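Local coordinates for outer membrane protein SusF (Bacteroides thetaiotaomicron, PDB 4FE9) that binds starch at the bacterial cell surface before it is transported into the periplasm for degradation, at residues L182-E187 / G239-S244; S220-V225 / N249-V254; N257-E262 / S355-D360. One frame throughout, in Å; residues are numbered along the deposited sequence.

Overall arrangement
Interactions 1 and 2 lie in one antiparallel sheet of carbohydrate binding module 1. They share its hairpin, whose strands 241-246 and 251-256 are neighbours. Ser244 N of interaction 1 probably donates to Thr253 O of interaction 2. Interaction 1 is a regular strand ladder with one apolar face, one charged face and a long salt bridge. Interaction 2 pairs a short edge strand, with Phe252 beside Asn223 on one face and Asp222 beside Thr253 on the other, and adds a close salt bridge and a cation-pi contact. Interaction 3, smaller and also partly buried, joins the loop after the hairpin to a turn of module 2 by one hydrogen bond and apolar contacts. Asn257 connects it to Glu183 of interaction 1.

Interaction 1: L182-E187 / G239-S244; sequences LEAEIE and GKIKIS. With EDO (1,2-ethanediol), chain M.
Ile186 and Ile241 each place CG1 between the backbone N and the carbonyl carbon, with chi1 of 69° and 62°. Chi2 is anti in both, and the two side chains cross at about a right angle. Their CD1 atoms meet at 3.7 Å. Ala184 CB adds a looser contact beside Ile241 CG1. On the same face, Leu182 and Ile243 both pack on Ile155.

The other face is polar. Glu185 CG is anti to its backbone N, and the extended chain runs obliquely across Lys240. Glu185 CD lies 3.8 Å from Lys240 CG. The salt bridge at the ends is long, with Glu185 OE1 3.7 Å from Lys240 NZ. Glu183 OE1 instead bonds to Asn257.

Six backbone bonds hold the strands. The ladder ends with the pair Ile186 and Gly239, bonded both ways. Past the pairing, Glu187 N donates to a 1,2-ethanediol, probably from the crystallisation liquor. This is an antiparallel ladder of paired strands in the beta-sheet of carbohydrate binding module 1, with one apolar face and one charged face.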
loop_
_atom_site.group_PDB
_atom_site.type_symbol
_atom_site.label_atom_id
_atom_site.label_comp_id
_atom_site.label_asym_id
_atom_site.label_seq_id
_atom_site.Cartn_x
_atom_site.Cartn_y
_atom_site.Cartn_z
ATOM N N LEU A 182 -14.249 -0.808 6.087
ATOM C CA LEU A 182 -15.420 0.048 5.983
ATOM C C LEU A 182 -15.018 1.393 5.439
ATOM O O LEU A 182 -14.182 2.064 6.004
ATOM C CB LEU A 182 -16.087 0.246 7.351
ATOM C CG LEU A 182 -17.388 1.014 7.276
ATOM C CD1 LEU A 182 -18.527 0.090 6.897
ATOM C CD2 LEU A 182 -17.686 1.763 8.582
ATOM N N GLU A 183 -15.678 1.809 4.375
ATOM C CA GLU A 183 -15.564 3.151 3.889
ATOM C C GLU A 183 -16.714 3.956 4.411
ATOM O O GLU A 183 -17.807 3.472 4.480
ATOM C CB GLU A 183 -15.556 3.152 2.368
ATOM C CG GLU A 183 -14.485 2.237 1.796
ATOM C CD GLU A 183 -14.508 2.192 0.284
ATOM O OE1 GLU A 183 -14.006 3.146 -0.356
ATOM O OE2 GLU A 183 -15.155 1.280 -0.258
ATOM N N ALA A 184 -16.432 5.139 4.912
ATOM C CA ALA A 184 -17.478 5.996 5.423
ATOM C C ALA A 184 -17.116 7.423 5.113
ATOM O O ALA A 184 -15.965 7.723 4.752
ATOM C CB ALA A 184 -17.640 5.796 6.948
ATOM N N GLU A 185 -18.083 8.317 5.236
ATOM C CA GLU A 185 -17.774 9.729 5.150
ATOM C C GLU A 185 -18.394 10.440 6.322
ATOM O O GLU A 185 -19.565 10.230 6.618
ATOM C CB GLU A 185 -18.297 10.323 3.838
ATOM C CG GLU A 185 -17.892 11.807 3.664
ATOM C CD GLU A 185 -18.418 12.429 2.375
ATOM O OE1 GLU A 185 -19.109 11.718 1.598
ATOM O OE2 GLU A 185 -18.141 13.634 2.140
ATOM N N ILE A 186 -17.588 11.180 7.071
ATOM C CA ILE A 186 -18.054 11.725 8.347
ATOM C C ILE A 186 -17.841 13.232 8.454
ATOM O O ILE A 186 -16.829 13.748 7.978
ATOM C CB ILE A 186 -17.367 11.020 9.575
ATOM C CG1 ILE A 186 -15.882 11.389 9.659
ATOM C CG2 ILE A 186 -17.548 9.465 9.490
ATOM C CD1 ILE A 186 -15.083 10.416 10.504
ATOM N N GLU A 187 -18.687 13.886 9.259
ATOM C CA GLU A 187 -18.677 15.358 9.397
ATOM C C GLU A 187 -17.620 15.867 10.340
ATOM O O GLU A 187 -17.237 17.008 10.258
ATOM C CB GLU A 187 -20.054 15.874 9.862
ATOM C CG GLU A 187 -21.223 15.194 9.142
ATOM C CD GLU A 187 -22.383 16.155 8.834
ATOM O OE1 GLU A 187 -22.770 16.957 9.735
ATOM O OE2 GLU A 187 -22.943 16.059 7.717
ATOM N N GLY A 239 -14.196 13.677 6.866
ATOM C CA GLY A 239 -14.431 13.509 5.447
ATOM C C GLY A 239 -14.484 12.028 5.078
ATOM O O GLY A 239 -14.964 11.185 5.877
ATOM N N LYS A 240 -14.057 11.707 3.870
ATOM C CA LYS A 240 -14.089 10.324 3.419
ATOM C C LYS A 240 -12.928 9.569 4.034
ATOM O O LYS A 240 -11.783 9.980 3.911
ATOM C CB LYS A 240 -13.989 10.245 1.908
ATOM C CG LYS A 240 -15.236 10.715 1.177
ATOM C CD LYS A 240 -14.876 11.053 -0.243
ATOM C CE LYS A 240 -15.968 11.847 -0.898
ATOM N NZ LYS A 240 -17.038 10.928 -1.337
ATOM N N ILE A 241 -13.245 8.503 4.748
ATOM C CA ILE A 241 -12.233 7.693 5.408
ATOM C C ILE A 241 -12.458 6.241 5.110
ATOM O O ILE A 241 -13.507 5.859 4.592
ATOM C CB ILE A 241 -12.234 7.903 6.941
ATOM C CG1 ILE A 241 -13.574 7.491 7.566
ATOM C CG2 ILE A 241 -11.900 9.327 7.284
ATOM C CD1 ILE A 241 -13.475 7.358 9.070
ATOM N N LYS A 242 -11.413 5.443 5.310
ATOM C CA LYS A 242 -11.523 4.004 5.211
ATOM C C LYS A 242 -10.909 3.359 6.454
ATOM O O LYS A 242 -9.784 3.677 6.825
ATOM C CB LYS A 242 -10.781 3.523 3.969
ATOM C CG LYS A 242 -10.687 2.014 3.874
ATOM C CD LYS A 242 -9.742 1.607 2.768
ATOM C CE LYS A 242 -10.486 0.911 1.653
ATOM N NZ LYS A 242 -9.542 0.641 0.490
ATOM N N ILE A 243 -11.686 2.540 7.134
ATOM C CA ILE A 243 -11.259 1.899 8.352
ATOM C C ILE A 243 -10.952 0.440 8.008
ATOM O O ILE A 243 -11.748 -0.195 7.328
ATOM C CB ILE A 243 -12.377 1.903 9.382
ATOM C CG1 ILE A 243 -12.664 3.318 9.858
ATOM C CG2 ILE A 243 -11.992 1.039 10.607
ATOM C CD1 ILE A 243 -13.919 3.375 10.721
ATOM N N SER A 244 -9.707 0.011 8.249
ATOM C CA SER A 244 -9.305 -1.376 7.940
ATOM C C SER A 244 -8.972 -2.134 9.186
ATOM O O SER A 244 -8.283 -1.604 10.075
ATOM C CB SER A 244 -8.109 -1.401 7.004
ATOM O OG SER A 244 -8.448 -0.804 5.771
HETATM C C1 EDO M . -20.236 12.359 12.534
HETATM O O1 EDO M . -20.607 12.417 11.155
HETATM C C2 EDO M . -18.793 11.847 12.633
HETATM O O2 EDO M . -18.324 11.880 13.986
#

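Interaction 2: S220-V225 / N249-V254. With EDO (1,2-ethanediol), chain E.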
loop_
_atom_site.group_PDB
_atom_site.type_symbol
_atom_site.label_atom_id
_atom_site.label_comp_id
_atom_site.label_asym_id
_atom_site.label_seq_id
_atom_site.Cartn_x
_atom_site.Cartn_y
_atom_site.Cartn_z
ATOM N N SER A 220 -3.777 7.591 16.580
ATOM C CA SER A 220 -2.581 7.291 15.780
ATOM C C SER A 220 -2.942 6.971 14.333
ATOM O O SER A 220 -2.128 7.141 13.442
ATOM C CB SER A 220 -1.814 6.115 16.387
ATOM O OG SER A 220 -2.500 4.899 16.116
ATOM N N GLY A 221 -4.164 6.472 14.114
ATOM C CA GLY A 221 -4.593 6.057 12.779
ATOM C C GLY A 221 -4.036 4.706 12.329
ATOM O O GLY A 221 -4.273 4.272 11.200
ATOM N N ASP A 222 -3.247 4.062 13.182
ATOM C CA ASP A 222 -2.479 2.878 12.743
ATOM C C ASP A 222 -1.855 2.224 13.980
ATOM O O ASP A 222 -0.934 2.785 14.582
ATOM C CB ASP A 222 -1.392 3.300 11.741
ATOM C CG ASP A 222 -0.477 2.114 11.278
ATOM O OD1 ASP A 222 -0.717 0.913 11.637
ATOM O OD2 ASP A 222 0.424 2.393 10.460
ATOM N N ASN A 223 -2.506 1.177 14.482
ATOM C CA ASN A 223 -2.092 0.588 15.743
ATOM C C ASN A 223 -2.641 -0.821 15.945
ATOM O O ASN A 223 -3.322 -1.354 15.085
ATOM C CB ASN A 223 -2.517 1.475 16.897
ATOM C CG ASN A 223 -1.524 1.435 18.049
ATOM O OD1 ASN A 223 -0.729 0.498 18.169
ATOM N ND2 ASN A 223 -1.577 2.438 18.905
ATOM N N PHE A 224 -2.410 -1.368 17.130
ATOM C CA PHE A 224 -2.880 -2.692 17.471
ATOM C C PHE A 224 -4.318 -2.641 17.913
ATOM O O PHE A 224 -4.738 -1.695 18.582
ATOM C CB PHE A 224 -2.007 -3.287 18.598
ATOM C CG PHE A 224 -0.658 -3.775 18.121
ATOM C CD1 PHE A 224 -0.567 -4.842 17.251
ATOM C CD2 PHE A 224 0.511 -3.071 18.449
ATOM C CE1 PHE A 224 0.670 -5.230 16.720
ATOM C CE2 PHE A 224 1.767 -3.510 17.999
ATOM C CZ PHE A 224 1.850 -4.618 17.184
ATOM N N VAL A 225 -5.031 -3.730 17.696
ATOM C CA VAL A 225 -6.346 -3.910 18.293
ATOM C C VAL A 225 -6.243 -4.614 19.615
ATOM O O VAL A 225 -5.621 -5.660 19.705
ATOM C CB VAL A 225 -7.236 -4.738 17.354
ATOM C CG1 VAL A 225 -8.608 -5.013 18.006
ATOM C CG2 VAL A 225 -7.383 -4.021 16.035
ATOM N N ASN A 249 -3.449 -10.461 12.117
ATOM C CA ASN A 249 -2.461 -9.664 12.867
ATOM C C ASN A 249 -3.038 -8.762 13.959
ATOM O O ASN A 249 -2.301 -8.307 14.819
ATOM C CB ASN A 249 -1.606 -8.844 11.918
ATOM C CG ASN A 249 -0.862 -9.705 10.948
ATOM O OD1 ASN A 249 -0.088 -10.590 11.361
ATOM N ND2 ASN A 249 -1.225 -9.602 9.670
ATOM N N TYR A 250 -4.371 -8.625 13.988
ATOM C CA TYR A 250 -5.085 -7.689 14.938
ATOM C C TYR A 250 -4.530 -6.272 14.944
ATOM O O TYR A 250 -3.916 -5.830 15.913
ATOM C CB TYR A 250 -5.165 -8.257 16.339
ATOM C CG TYR A 250 -6.299 -9.200 16.494
ATOM C CD1 TYR A 250 -6.232 -10.488 15.946
ATOM C CD2 TYR A 250 -7.536 -8.743 16.942
ATOM C CE1 TYR A 250 -7.365 -11.328 15.928
ATOM C CE2 TYR A 250 -8.663 -9.580 16.945
ATOM C CZ TYR A 250 -8.587 -10.833 16.387
ATOM O OH TYR A 250 -9.681 -11.662 16.476
ATOM N N ARG A 251 -4.648 -5.624 13.813
ATOM C CA ARG A 251 -4.191 -4.265 13.657
ATOM C C ARG A 251 -5.303 -3.537 12.921
ATOM O O ARG A 251 -6.062 -4.171 12.178
ATOM C CB ARG A 251 -2.929 -4.231 12.791
ATOM C CG ARG A 251 -1.608 -4.267 13.626
ATOM C CD ARG A 251 -0.466 -3.460 12.936
ATOM N NE ARG A 251 0.477 -2.975 13.928
ATOM C CZ ARG A 251 0.744 -1.700 14.153
ATOM N NH1 ARG A 251 0.307 -0.771 13.321
ATOM N NH2 ARG A 251 1.609 -1.375 15.097
ATOM N N PHE A 252 -5.329 -2.200 13.049
ATOM C CA PHE A 252 -6.298 -1.381 12.340
ATOM C C PHE A 252 -5.577 -0.195 11.745
ATOM O O PHE A 252 -4.521 0.220 12.256
ATOM C CB PHE A 252 -7.376 -0.920 13.297
ATOM C CG PHE A 252 -6.925 0.170 14.243
ATOM C CD1 PHE A 252 -6.497 -0.146 15.534
ATOM C CD2 PHE A 252 -6.883 1.503 13.821
ATOM C CE1 PHE A 252 -6.046 0.860 16.407
ATOM C CE2 PHE A 252 -6.421 2.510 14.660
ATOM C CZ PHE A 252 -6.011 2.202 15.962
ATOM N N THR A 253 -6.056 0.287 10.603
ATOM C CA THR A 253 -5.724 1.637 10.158
ATOM C C THR A 253 -7.004 2.423 9.872
ATOM O O THR A 253 -8.056 1.838 9.590
ATOM C CB THR A 253 -4.912 1.620 8.889
ATOM O OG1 THR A 253 -5.629 0.881 7.907
ATOM C CG2 THR A 253 -3.498 0.981 9.137
ATOM N N VAL A 254 -6.904 3.741 9.971
ATOM C CA VAL A 254 -7.900 4.642 9.455
ATOM C C VAL A 254 -7.203 5.592 8.509
ATOM O O VAL A 254 -6.296 6.312 8.925
ATOM C CB VAL A 254 -8.521 5.450 10.575
ATOM C CG1 VAL A 254 -9.631 6.350 10.015
ATOM C CG2 VAL A 254 -9.105 4.485 11.673
HETATM C C1 EDO E . -4.438 -3.087 9.456
HETATM O O1 EDO E . -3.079 -3.328 9.111
HETATM C C2 EDO E . -5.293 -3.126 8.206
HETATM O O2 EDO E . -4.750 -2.223 7.244
#
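Asp222 and Arg251 meet through a salt bridge, with Asp222 OD1 2.6 Å from Arg251 NH1. The carboxylate lies at the guanidinium edge, where Asp222 CG is in the guanidinium plane, but the two planes are 90° apart. With CG anti to the backbone N (chi1 177°), the Asp222 side chain lies alongside Thr253. Arg251 NH2 has a second, long and weak ion pair with Glu101.

The guanidinium also sits over one face of the Phe224 ring. Arg251 CZ is 4.3 Å from the ring centroid, and NE and NH2 come closest to the rim carbons CE1 and CE2. The planes are 70° apart, so this is a cation-pi contact with the guanidinium tilted, not stacked flat. The backbone C of Asn223 lies over the centre of one guanidinium face.

Asn223 and Phe252 satisfy each other's backbone twice. Phe252 N reaches Asn223 O at 3.0 Å, and Asn223 N reaches Phe252 O at 3.2 Å. Val254 N donates to Gly221 O, and Val225 N to Tyr250 O. Tyr250 and Arg251 both face Asp246 in a G1 beta bulge.

Side chains supply further partners. Ser220 OG accepts from Asp222 N in an ST turn. Asn223 OD1 takes a weak bond from Phe224 N, while its ND2 donates to Asp218. Ser220 N also bonds to Asp218, and Val225 O to Arg106. Thr253 OG1 bonds to a 1,2-ethanediol O2 at 3.3 Å.

On the other face the Phe252 ring packs on the aliphatic CB of Asn223, with CE1 at 3.6 Å. Val225 CG2 reaches the ring edge. The short edge strand is therefore held by both backbone pairing and Arg251, whose charge is probably balanced mainly by Asp222 and further stabilised by the Phe224 ring.

Interaction 3: N257-E262 / S355-D360; sequences NSAPTE and SVIGDD
Pro260 lies across Val356 at about a right angle. Its CB is beyond contact, 5.1 Å from Val356 CG1. At CG the ring comes within reach, 3.8 Å from Val356 CB. CD, the ring atom next to the nitrogen, goes deepest: it is 3.6 Å from Val356 CG1 and 3.4 Å from Val356 O. Ala259 CB comes just as near to this carbonyl. Elsewhere Pro260 touches Phe295 and Pro311.

Ile357 meets the start of the loop. Its CG2, anti to the backbone N, lies 3.4 Å from Asn257 OD1, and the two side chains run side by side. Asn257 ND2 is hydrogen-bonded to Glu183 OE1.

One hydrogen bond crosses the contact. Gly358 N donates to Ser258 O at 2.6 Å, nearly in line with the carbonyl. Gly358 has positive phi (52°) and is the second residue of a type II' turn from Ile357 to Asp360. Lys292 also bonds to Asn257 O, and Lys255 makes a salt bridge with Asp360. The segment leading from module 1 into module 2 is thus fixed to this turn by one short backbone bond and a small apolar patch, with one salt bridge and a lysine-to-carbonyl bond beside them.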
loop_
_atom_site.group_PDB
_atom_site.type_symbol
_atom_site.label_atom_id
_atom_site.label_comp_id
_atom_site.label_asym_id
_atom_site.label_seq_id
_atom_site.Cartn_x
_atom_site.Cartn_y
_atom_site.Cartn_z
ATOM N N ASN A 257 -9.675 8.694 2.514
ATOM C CA ASN A 257 -10.207 7.933 1.387
ATOM C C ASN A 257 -10.751 8.844 0.290
ATOM O O ASN A 257 -11.592 8.425 -0.519
ATOM C CB ASN A 257 -11.283 6.949 1.864
ATOM C CG ASN A 257 -11.471 5.772 0.903
ATOM O OD1 ASN A 257 -10.505 5.303 0.282
ATOM N ND2 ASN A 257 -12.729 5.328 0.731
ATOM N N SER A 258 -10.340 10.115 0.313
ATOM C CA SER A 258 -10.728 11.035 -0.741
ATOM C C SER A 258 -9.741 10.867 -1.877
ATOM O O SER A 258 -8.701 10.242 -1.703
ATOM C CB SER A 258 -10.705 12.489 -0.244
ATOM O OG SER A 258 -9.411 12.826 0.191
ATOM N N ALA A 259 -10.117 11.335 -3.063
ATOM C CA ALA A 259 -9.304 11.129 -4.262
ATOM C C ALA A 259 -9.559 12.287 -5.220
ATOM O O ALA A 259 -10.674 12.737 -5.336
ATOM C CB ALA A 259 -9.678 9.814 -4.924
ATOM N N PRO A 260 -8.534 12.709 -5.964
ATOM C CA PRO A 260 -8.783 13.662 -7.069
ATOM C C PRO A 260 -9.781 13.093 -8.117
ATOM O O PRO A 260 -9.756 11.909 -8.406
ATOM C CB PRO A 260 -7.377 13.841 -7.687
ATOM C CG PRO A 260 -6.708 12.515 -7.456
ATOM C CD PRO A 260 -7.238 12.009 -6.111
ATOM N N THR A 261 -10.613 13.956 -8.692
ATOM C CA THR A 261 -11.521 13.570 -9.754
ATOM C C THR A 261 -10.933 13.900 -11.152
ATOM O O THR A 261 -11.361 13.361 -12.174
ATOM C CB THR A 261 -12.933 14.291 -9.581
ATOM O OG1 THR A 261 -12.719 15.678 -9.288
ATOM C CG2 THR A 261 -13.694 13.695 -8.377
ATOM N N GLU A 262 -9.920 14.758 -11.175
ATOM C CA GLU A 262 -9.144 14.987 -12.405
ATOM C C GLU A 262 -7.676 14.907 -12.106
ATOM O O GLU A 262 -7.260 15.196 -10.988
ATOM C CB GLU A 262 -9.482 16.363 -12.981
ATOM C CG GLU A 262 -10.979 16.515 -13.381
ATOM C CD GLU A 262 -11.283 17.858 -14.097
ATOM O OE1 GLU A 262 -10.497 18.830 -13.950
ATOM O OE2 GLU A 262 -12.353 17.952 -14.738
ATOM N N SER A 355 -2.634 6.305 -9.823
ATOM C CA SER A 355 -3.688 6.126 -8.830
ATOM C C SER A 355 -3.370 6.949 -7.583
ATOM O O SER A 355 -2.223 6.986 -7.131
ATOM C CB SER A 355 -3.817 4.645 -8.478
ATOM O OG SER A 355 -4.908 4.417 -7.616
ATOM N N VAL A 356 -4.352 7.692 -7.089
ATOM C CA VAL A 356 -4.153 8.593 -5.938
ATOM C C VAL A 356 -5.369 8.455 -5.024
ATOM O O VAL A 356 -6.509 8.742 -5.437
ATOM C CB VAL A 356 -4.055 10.073 -6.400
ATOM C CG1 VAL A 356 -3.906 11.035 -5.199
ATOM C CG2 VAL A 356 -2.912 10.254 -7.380
ATOM N N ILE A 357 -5.173 7.874 -3.862
ATOM C CA ILE A 357 -6.213 7.896 -2.873
ATOM C C ILE A 357 -5.668 8.392 -1.566
ATOM O O ILE A 357 -4.668 7.873 -1.076
ATOM C CB ILE A 357 -6.851 6.536 -2.694
ATOM C CG1 ILE A 357 -7.599 6.142 -3.956
ATOM C CG2 ILE A 357 -7.848 6.560 -1.503
ATOM C CD1 ILE A 357 -7.508 4.678 -4.273
ATOM N N GLY A 358 -6.242 9.488 -1.073
ATOM C CA GLY A 358 -5.696 10.189 0.064
ATOM C C GLY A 358 -4.225 10.501 -0.130
ATOM O O GLY A 358 -3.856 11.222 -1.049
ATOM N N ASP A 359 -3.387 9.817 0.649
ATOM C CA ASP A 359 -1.926 10.016 0.624
ATOM C C ASP A 359 -1.199 9.051 -0.328
ATOM O O ASP A 359 -0.087 9.339 -0.750
ATOM C CB ASP A 359 -1.359 9.841 2.036
ATOM C CG ASP A 359 -1.679 11.015 2.940
ATOM O OD1 ASP A 359 -1.338 12.169 2.564
ATOM O OD2 ASP A 359 -2.304 10.791 4.010
ATOM N N ASP A 360 -1.757 7.846 -0.509
ATOM C CA ASP A 360 -1.110 6.781 -1.315
ATOM C C ASP A 360 -1.127 7.106 -2.817
ATOM O O ASP A 360 -2.195 7.214 -3.424
ATOM C CB ASP A 360 -1.814 5.422 -1.101
ATOM C CG ASP A 360 -1.991 5.064 0.384
ATOM O OD1 ASP A 360 -1.375 5.746 1.257
ATOM O OD2 ASP A 360 -2.725 4.080 0.669
#